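Side-chain contacts in adenylyltransferase and sulfurtransferase uba4 (Chaetomium thermophilum, PDB 6YUB), which probably adenylates and thiolates the C terminus of a ubiquitin-like sulfur carrier, serving tRNA wobble-uridine thiolation and molybdenum cofactor synthesis: residues Ala35-Ile40 against Lys224-Gln229; Tyr139-Val144 against Lys150-Ala155. All coordinates share one frame; numbering follows the deposited sequence.

How the interactions relate
Both contacts are buried apolar packing of a helix on the same mixed sheet, and neither contains a hydrogen bond between its two segments. Interaction 1 sets helix 208-228 on strand 36-40, joining parts of the chain far apart in sequence. Interaction 2, nested inside the loop so closed, sets helix 135-148 on strand 152-158, which follows it directly. In each a leucine bears the contact, from the helix in interaction 1 and from the strand in interaction 2. Their surroundings differ: interaction 1 lies away from the annotated sites, with another protein chain near its helix, whereas interaction 2 lies beside the zinc site, with Ser142 touching the zinc ligand Cys184. Ile40 packs on Ile141, and Ile225 on Val153.

Interaction 1: residues Ala35-Ile40 against Lys224-Gln229; sequences AKVLII and KILVSQ
Leu226, near the C-terminal end of helix 208-228, drives its forked tip against Ala35, just before strand 36-40, and Val37 near the start of that parallel strand of the Rossmann-like ThiF domain. The tight part is at Ala35: its CB lies 3.3 Å from Leu226 CD1 and 3.5 Å from Leu226 CD2, both closer than usual van der Waals contact, and the methyl thus faces both branches of the fork. CD1 also reaches on to Val37. Leu226 has CG anti to its carbonyl carbon (chi1 -66°), which sends the isobutyl group from the helix toward the strand. Leu32 of helix 25-33 and Val127 of strand 127-130 also pack on it. The loose side is at Lys36, which points away from the helix and is partly exposed. On the helix, Lys224 and Ser228 hydrogen-bond to the backbone of another protein's chain. Replacing Leu226 with an alanine would probably open a gap between helix and strand, leaving the Ala35 methyl and Val37 without their apolar partner. Val37 meets the fork through a single branch, CG2, which stands 3.6 Å from Leu226 CD1.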
ATOM      1  N   ALA B  35     -24.634   8.777  -7.741  1.00 39.64           N
ATOM      2  CA  ALA B  35     -23.726   9.593  -6.950  1.00 40.72           C
ATOM      3  C   ALA B  35     -22.957  10.571  -7.830  1.00 38.16           C
ATOM      4  O   ALA B  35     -22.822  10.388  -9.041  1.00 37.65           O
ATOM      5  CB  ALA B  35     -22.745   8.707  -6.178  1.00 36.56           C
ATOM      6  N   LYS B  36     -22.452  11.626  -7.194  1.00 39.79           N
ATOM      7  CA  LYS B  36     -21.622  12.632  -7.850  1.00 37.70           C
ATOM      8  C   LYS B  36     -20.359  12.805  -7.017  1.00 35.50           C
ATOM      9  O   LYS B  36     -20.427  13.285  -5.880  1.00 39.64           O
ATOM     10  CB  LYS B  36     -22.358  13.963  -7.990  1.00 39.74           C
ATOM     11  CG  LYS B  36     -23.743  13.867  -8.604  1.00 41.03           C
ATOM     12  CD  LYS B  36     -24.331  15.256  -8.805  1.00 42.72           C
ATOM     13  CE  LYS B  36     -25.810  15.298  -8.453  1.00 51.00           C
ATOM     14  NZ  LYS B  36     -26.390  16.663  -8.632  1.00 60.94           N
ATOM     15  N   VAL B  37     -19.214  12.422  -7.575  1.00 32.24           N
ATOM     16  CA  VAL B  37     -17.943  12.449  -6.862  1.00 35.07           C
ATOM     17  C   VAL B  37     -17.008  13.423  -7.565  1.00 31.68           C
ATOM     18  O   VAL B  37     -16.834  13.352  -8.786  1.00 29.15           O
ATOM     19  CB  VAL B  37     -17.310  11.046  -6.776  1.00 31.29           C
ATOM     20  CG1 VAL B  37     -15.957  11.109  -6.089  1.00 29.05           C
ATOM     21  CG2 VAL B  37     -18.243  10.094  -6.045  1.00 29.15           C
ATOM     22  N   LEU B  38     -16.403  14.321  -6.788  1.00 31.86           N
ATOM     23  CA  LEU B  38     -15.471  15.316  -7.299  1.00 29.78           C
ATOM     24  C   LEU B  38     -14.045  14.885  -6.992  1.00 29.02           C
ATOM     25  O   LEU B  38     -13.736  14.504  -5.856  1.00 33.59           O
ATOM     26  CB  LEU B  38     -15.755  16.688  -6.677  1.00 34.67           C
ATOM     27  CG  LEU B  38     -14.868  17.843  -7.132  1.00 33.61           C
ATOM     28  CD1 LEU B  38     -15.100  18.142  -8.608  1.00 30.72           C
ATOM     29  CD2 LEU B  38     -15.110  19.090  -6.284  1.00 38.63           C
ATOM     30  N   ILE B  39     -13.185  14.942  -8.001  1.00 28.51           N
ATOM     31  CA  ILE B  39     -11.770  14.606  -7.865  1.00 31.62           C
ATOM     32  C   ILE B  39     -10.979  15.876  -8.145  1.00 37.07           C
ATOM     33  O   ILE B  39     -10.950  16.357  -9.284  1.00 30.49           O
ATOM     34  CB  ILE B  39     -11.347  13.474  -8.810  1.00 30.23           C
ATOM     35  CG1 ILE B  39     -12.171  12.212  -8.532  1.00 29.40           C
ATOM     36  CG2 ILE B  39      -9.860  13.190  -8.662  1.00 33.42           C
ATOM     37  CD1 ILE B  39     -11.900  11.065  -9.494  1.00 32.29           C
ATOM     38  N   ILE B  40     -10.343  16.420  -7.113  1.00 32.43           N
ATOM     39  CA  ILE B  40      -9.589  17.664  -7.223  1.00 34.52           C
ATOM     40  C   ILE B  40      -8.127  17.275  -7.411  1.00 30.64           C
ATOM     41  O   ILE B  40      -7.453  16.865  -6.462  1.00 37.08           O
ATOM     42  CB  ILE B  40      -9.788  18.561  -5.998  1.00 29.39           C
ATOM     43  CG1 ILE B  40     -11.276  18.698  -5.676  1.00 30.27           C
ATOM     44  CG2 ILE B  40      -9.178  19.933  -6.248  1.00 34.79           C
ATOM     45  CD1 ILE B  40     -11.563  19.470  -4.404  1.00 36.76           C
ATOM     46  N   LYS B 224     -17.105   2.978  -0.504  1.00 37.40           N
ATOM     47  CA  LYS B 224     -17.679   2.606   0.790  1.00 37.29           C
ATOM     48  C   LYS B 224     -18.751   3.601   1.224  1.00 33.70           C
ATOM     49  O   LYS B 224     -19.862   3.216   1.612  1.00 31.68           O
ATOM     50  CB  LYS B 224     -16.593   2.542   1.862  1.00 36.26           C
ATOM     51  CG  LYS B 224     -15.693   1.325   1.824  1.00 40.04           C
ATOM     52  CD  LYS B 224     -14.743   1.374   3.017  1.00 41.78           C
ATOM     53  CE  LYS B 224     -13.545   0.468   2.831  1.00 42.35           C
ATOM     54  NZ  LYS B 224     -12.540   0.699   3.909  1.00 47.50           N
ATOM     55  N   ILE B 225     -18.421   4.896   1.171  1.00 30.91           N
ATOM     56  CA  ILE B 225     -19.336   5.924   1.658  1.00 32.16           C
ATOM     57  C   ILE B 225     -20.655   5.868   0.901  1.00 34.91           C
ATOM     58  O   ILE B 225     -21.737   5.865   1.502  1.00 37.12           O
ATOM     59  CB  ILE B 225     -18.684   7.314   1.545  1.00 33.71           C
ATOM     60  CG1 ILE B 225     -17.488   7.410   2.495  1.00 35.52           C
ATOM     61  CG2 ILE B 225     -19.710   8.402   1.833  1.00 33.99           C
ATOM     62  CD1 ILE B 225     -16.584   8.600   2.231  1.00 37.36           C
ATOM     63  N   LEU B 226     -20.586   5.818  -0.432  1.00 32.52           N
ATOM     64  CA  LEU B 226     -21.794   5.879  -1.245  1.00 34.06           C
ATOM     65  C   LEU B 226     -22.622   4.606  -1.115  1.00 38.13           C
ATOM     66  O   LEU B 226     -23.855   4.668  -1.048  1.00 39.47           O
ATOM     67  CB  LEU B 226     -21.419   6.129  -2.706  1.00 34.69           C
ATOM     68  CG  LEU B 226     -20.782   7.489  -2.999  1.00 43.59           C
ATOM     69  CD1 LEU B 226     -20.172   7.516  -4.397  1.00 36.16           C
ATOM     70  CD2 LEU B 226     -21.805   8.606  -2.832  1.00 40.28           C
ATOM     71  N   VAL B 227     -21.969   3.444  -1.071  1.00 32.27           N
ATOM     72  CA  VAL B 227     -22.708   2.186  -1.068  1.00 36.76           C
ATOM     73  C   VAL B 227     -23.409   1.971   0.270  1.00 38.12           C
ATOM     74  O   VAL B 227     -24.577   1.566   0.315  1.00 34.64           O
ATOM     75  CB  VAL B 227     -21.764   1.019  -1.410  1.00 40.01           C
ATOM     76  CG1 VAL B 227     -22.392  -0.312  -1.008  1.00 44.86           C
ATOM     77  CG2 VAL B 227     -21.434   1.034  -2.893  1.00 41.39           C
ATOM     78  N   SER B 228     -22.717   2.236   1.375  1.00 39.39           N
ATOM     79  CA  SER B 228     -23.292   2.073   2.702  1.00 39.38           C
ATOM     80  C   SER B 228     -23.870   3.366   3.263  1.00 40.34           C
ATOM     81  O   SER B 228     -24.309   3.381   4.416  1.00 38.86           O
ATOM     82  CB  SER B 228     -22.236   1.521   3.669  1.00 39.74           C
ATOM     83  OG  SER B 228     -21.652   0.335   3.167  1.00 33.60           O
ATOM     84  N   GLN B 229     -23.880   4.444   2.482  1.00 35.67           N
ATOM     85  CA  GLN B 229     -24.437   5.721   2.927  1.00 38.81           C
ATOM     86  C   GLN B 229     -23.803   6.172   4.241  1.00 40.55           C
ATOM     87  O   GLN B 229     -24.484   6.631   5.163  1.00 36.38           O
ATOM     88  CB  GLN B 229     -25.958   5.632   3.068  1.00 40.68           C
ATOM     89  CG  GLN B 229     -26.676   5.229   1.799  1.00 43.99           C
ATOM     90  CD  GLN B 229     -28.180   5.384   1.910  1.00 47.45           C
ATOM     91  OE1 GLN B 229     -28.833   4.711   2.708  1.00 51.63           O
ATOM     92  NE2 GLN B 229     -28.737   6.280   1.107  1.00 52.26           N
TER

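Interaction 2: residues Tyr139-Val144 against Lys150-Ala155; sequences YLISDV and KPLVSA
Leu152 presses its two methyl groups onto helix 135-148, one against the side chain of Ile141 and the other against the backbone of Ser142. CD1 of Leu152 lies 3.7 Å from Ile141 CG2, the short branch of the isoleucine, and the two side chains cross at about a right angle. CD2 takes the neighbouring position, 3.8 Å from Ser142 CA and 4.0 Å from Ser142 N, with the Ser142 CB slightly farther off. The leucine extends its CG anti to the backbone N (chi1 170°), and the fork beyond it spans two consecutive residues of the helix. Cys145, one turn on from Ile141, also packs on Leu152, as does Asp130 of strand 127-130.

The hydroxyl of Ser142 has its partner elsewhere. With OG anti to the backbone N (chi1 -166°), it accepts a hydrogen bond from the backbone N of Tyr185, while the serine side chain touches Cys184, a zinc ligand. Next to it, Asp143 forms a salt bridge with Arg186, which lies between the zinc ligands Cys184 and Cys187 in sequence, and a hydrogen bond with Tyr300. On the strand, backbone hydrogen bonds join Leu152 to Leu167 and Val153 to Ile128 and Asp130, fixing Leu152 within the sheet. Strand 127-130, helix 135-148 and strand 152-158 make up a beta-alpha-beta unit of the ThiF domain, its helix packed on the central sheet and bordering the four-cysteine zinc site at Ser142.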
ATOM      1  N   TYR B 139      -5.955  22.590   3.303  1.00 34.33           N
ATOM      2  CA  TYR B 139      -6.682  23.350   4.313  1.00 41.23           C
ATOM      3  C   TYR B 139      -7.870  24.078   3.701  1.00 34.80           C
ATOM      4  O   TYR B 139      -8.940  24.160   4.315  1.00 33.55           O
ATOM      5  CB  TYR B 139      -5.740  24.334   5.010  1.00 41.81           C
ATOM      6  CG  TYR B 139      -4.823  23.680   6.025  1.00 39.89           C
ATOM      7  CD1 TYR B 139      -5.251  23.444   7.322  1.00 43.04           C
ATOM      8  CD2 TYR B 139      -3.532  23.297   5.682  1.00 41.54           C
ATOM      9  CE1 TYR B 139      -4.419  22.845   8.256  1.00 42.23           C
ATOM     10  CE2 TYR B 139      -2.696  22.696   6.606  1.00 44.23           C
ATOM     11  CZ  TYR B 139      -3.145  22.473   7.890  1.00 41.24           C
ATOM     12  OH  TYR B 139      -2.316  21.881   8.813  1.00 51.36           O
ATOM     13  N   LEU B 140      -7.710  24.601   2.484  1.00 37.43           N
ATOM     14  CA  LEU B 140      -8.817  25.271   1.814  1.00 30.43           C
ATOM     15  C   LEU B 140      -9.971  24.309   1.570  1.00 27.55           C
ATOM     16  O   LEU B 140     -11.135  24.632   1.829  1.00 28.44           O
ATOM     17  CB  LEU B 140      -8.338  25.879   0.495  1.00 30.22           C
ATOM     18  CG  LEU B 140      -9.431  26.423  -0.424  1.00 33.41           C
ATOM     19  CD1 LEU B 140     -10.245  27.496   0.302  1.00 38.31           C
ATOM     20  CD2 LEU B 140      -8.832  26.976  -1.715  1.00 35.49           C
ATOM     21  N   ILE B 141      -9.668  23.117   1.054  1.00 31.18           N
ATOM     22  CA  ILE B 141     -10.723  22.155   0.749  1.00 29.01           C
ATOM     23  C   ILE B 141     -11.417  21.703   2.028  1.00 28.07           C
ATOM     24  O   ILE B 141     -12.651  21.647   2.097  1.00 32.24           O
ATOM     25  CB  ILE B 141     -10.141  20.971  -0.047  1.00 31.23           C
ATOM     26  CG1 ILE B 141      -9.674  21.447  -1.426  1.00 31.03           C
ATOM     27  CG2 ILE B 141     -11.172  19.867  -0.197  1.00 32.99           C
ATOM     28  CD1 ILE B 141      -8.686  20.506  -2.103  1.00 35.67           C
ATOM     29  N   SER B 142     -10.644  21.394   3.068  1.00 27.12           N
ATOM     30  CA  SER B 142     -11.245  21.037   4.350  1.00 29.90           C
ATOM     31  C   SER B 142     -12.199  22.125   4.832  1.00 31.95           C
ATOM     32  O   SER B 142     -13.360  21.853   5.168  1.00 28.41           O
ATOM     33  CB  SER B 142     -10.151  20.782   5.385  1.00 32.35           C
ATOM     34  OG  SER B 142     -10.669  20.126   6.526  1.00 31.26           O
ATOM     35  N   ASP B 143     -11.726  23.373   4.864  1.00 32.60           N
ATOM     36  CA  ASP B 143     -12.574  24.476   5.303  1.00 30.60           C
ATOM     37  C   ASP B 143     -13.883  24.514   4.525  1.00 33.24           C
ATOM     38  O   ASP B 143     -14.970  24.547   5.115  1.00 32.51           O
ATOM     39  CB  ASP B 143     -11.812  25.795   5.162  1.00 31.99           C
ATOM     40  CG  ASP B 143     -10.670  25.916   6.157  1.00 40.80           C
ATOM     41  OD1 ASP B 143     -10.575  25.052   7.061  1.00 40.88           O
ATOM     42  OD2 ASP B 143      -9.867  26.865   6.039  1.00 42.46           O
ATOM     43  N   VAL B 144     -13.799  24.480   3.190  1.00 28.31           N
ATOM     44  CA  VAL B 144     -14.998  24.586   2.365  1.00 27.46           C
ATOM     45  C   VAL B 144     -15.916  23.390   2.589  1.00 28.93           C
ATOM     46  O   VAL B 144     -17.144  23.533   2.645  1.00 30.08           O
ATOM     47  CB  VAL B 144     -14.602  24.732   0.883  1.00 33.79           C
ATOM     48  CG1 VAL B 144     -15.824  24.628  -0.015  1.00 31.07           C
ATOM     49  CG2 VAL B 144     -13.876  26.049   0.659  1.00 27.19           C
ATOM     50  N   LYS B 150     -19.802  18.662   3.474  1.00 31.62           N
ATOM     51  CA  LYS B 150     -19.403  17.616   2.553  1.00 38.32           C
ATOM     52  C   LYS B 150     -18.443  16.646   3.229  1.00 34.97           C
ATOM     53  O   LYS B 150     -17.587  17.073   4.011  1.00 34.97           O
ATOM     54  CB  LYS B 150     -18.716  18.207   1.305  1.00 39.66           C
ATOM     55  CG  LYS B 150     -19.513  19.283   0.599  1.00 40.51           C
ATOM     56  CD  LYS B 150     -20.582  18.686  -0.300  1.00 45.37           C
ATOM     57  CE  LYS B 150     -21.629  19.728  -0.668  1.00 47.06           C
ATOM     58  NZ  LYS B 150     -22.310  19.426  -1.952  1.00 40.67           N
ATOM     59  N   PRO B 151     -18.558  15.346   2.958  1.00 35.97           N
ATOM     60  CA  PRO B 151     -17.517  14.408   3.395  1.00 33.06           C
ATOM     61  C   PRO B 151     -16.297  14.508   2.494  1.00 34.64           C
ATOM     62  O   PRO B 151     -16.411  14.630   1.268  1.00 33.40           O
ATOM     63  CB  PRO B 151     -18.197  13.038   3.274  1.00 32.84           C
ATOM     64  CG  PRO B 151     -19.166  13.214   2.150  1.00 37.82           C
ATOM     65  CD  PRO B 151     -19.645  14.661   2.223  1.00 42.10           C
ATOM     66  N   LEU B 152     -15.122  14.446   3.111  1.00 26.76           N
ATOM     67  CA  LEU B 152     -13.861  14.665   2.418  1.00 30.04           C
ATOM     68  C   LEU B 152     -12.954  13.456   2.575  1.00 28.69           C
ATOM     69  O   LEU B 152     -12.705  12.996   3.696  1.00 29.61           O
ATOM     70  CB  LEU B 152     -13.161  15.920   2.957  1.00 28.40           C
ATOM     71  CG  LEU B 152     -11.720  16.169   2.517  1.00 29.29           C
ATOM     72  CD1 LEU B 152     -11.636  16.348   1.007  1.00 30.98           C
ATOM     73  CD2 LEU B 152     -11.154  17.390   3.233  1.00 31.53           C
ATOM     74  N   VAL B 153     -12.464  12.941   1.451  1.00 25.57           N
ATOM     75  CA  VAL B 153     -11.431  11.909   1.441  1.00 26.08           C
ATOM     76  C   VAL B 153     -10.154  12.575   0.943  1.00 28.31           C
ATOM     77  O   VAL B 153     -10.046  12.931  -0.237  1.00 33.69           O
ATOM     78  CB  VAL B 153     -11.821  10.714   0.565  1.00 33.90           C
ATOM     79  CG1 VAL B 153     -10.795   9.597   0.693  1.00 34.79           C
ATOM     80  CG2 VAL B 153     -13.216  10.214   0.938  1.00 34.02           C
ATOM     81  N   SER B 154      -9.187  12.754   1.835  1.00 31.06           N
ATOM     82  CA  SER B 154      -7.966  13.488   1.533  1.00 37.94           C
ATOM     83  C   SER B 154      -6.752  12.575   1.644  1.00 40.45           C
ATOM     84  O   SER B 154      -6.635  11.791   2.592  1.00 42.83           O
ATOM     85  CB  SER B 154      -7.812  14.691   2.480  1.00 35.36           C
ATOM     86  OG  SER B 154      -6.489  15.196   2.450  1.00 41.89           O
ATOM     87  N   ALA B 155      -5.855  12.684   0.667  1.00 29.94           N
ATOM     88  CA  ALA B 155      -4.611  11.927   0.639  1.00 30.95           C
ATOM     89  C   ALA B 155      -3.468  12.869   0.285  1.00 28.94           C
ATOM     90  O   ALA B 155      -3.683  13.972  -0.219  1.00 35.33           O
ATOM     91  CB  ALA B 155      -4.677  10.769  -0.365  1.00 33.38           C
TER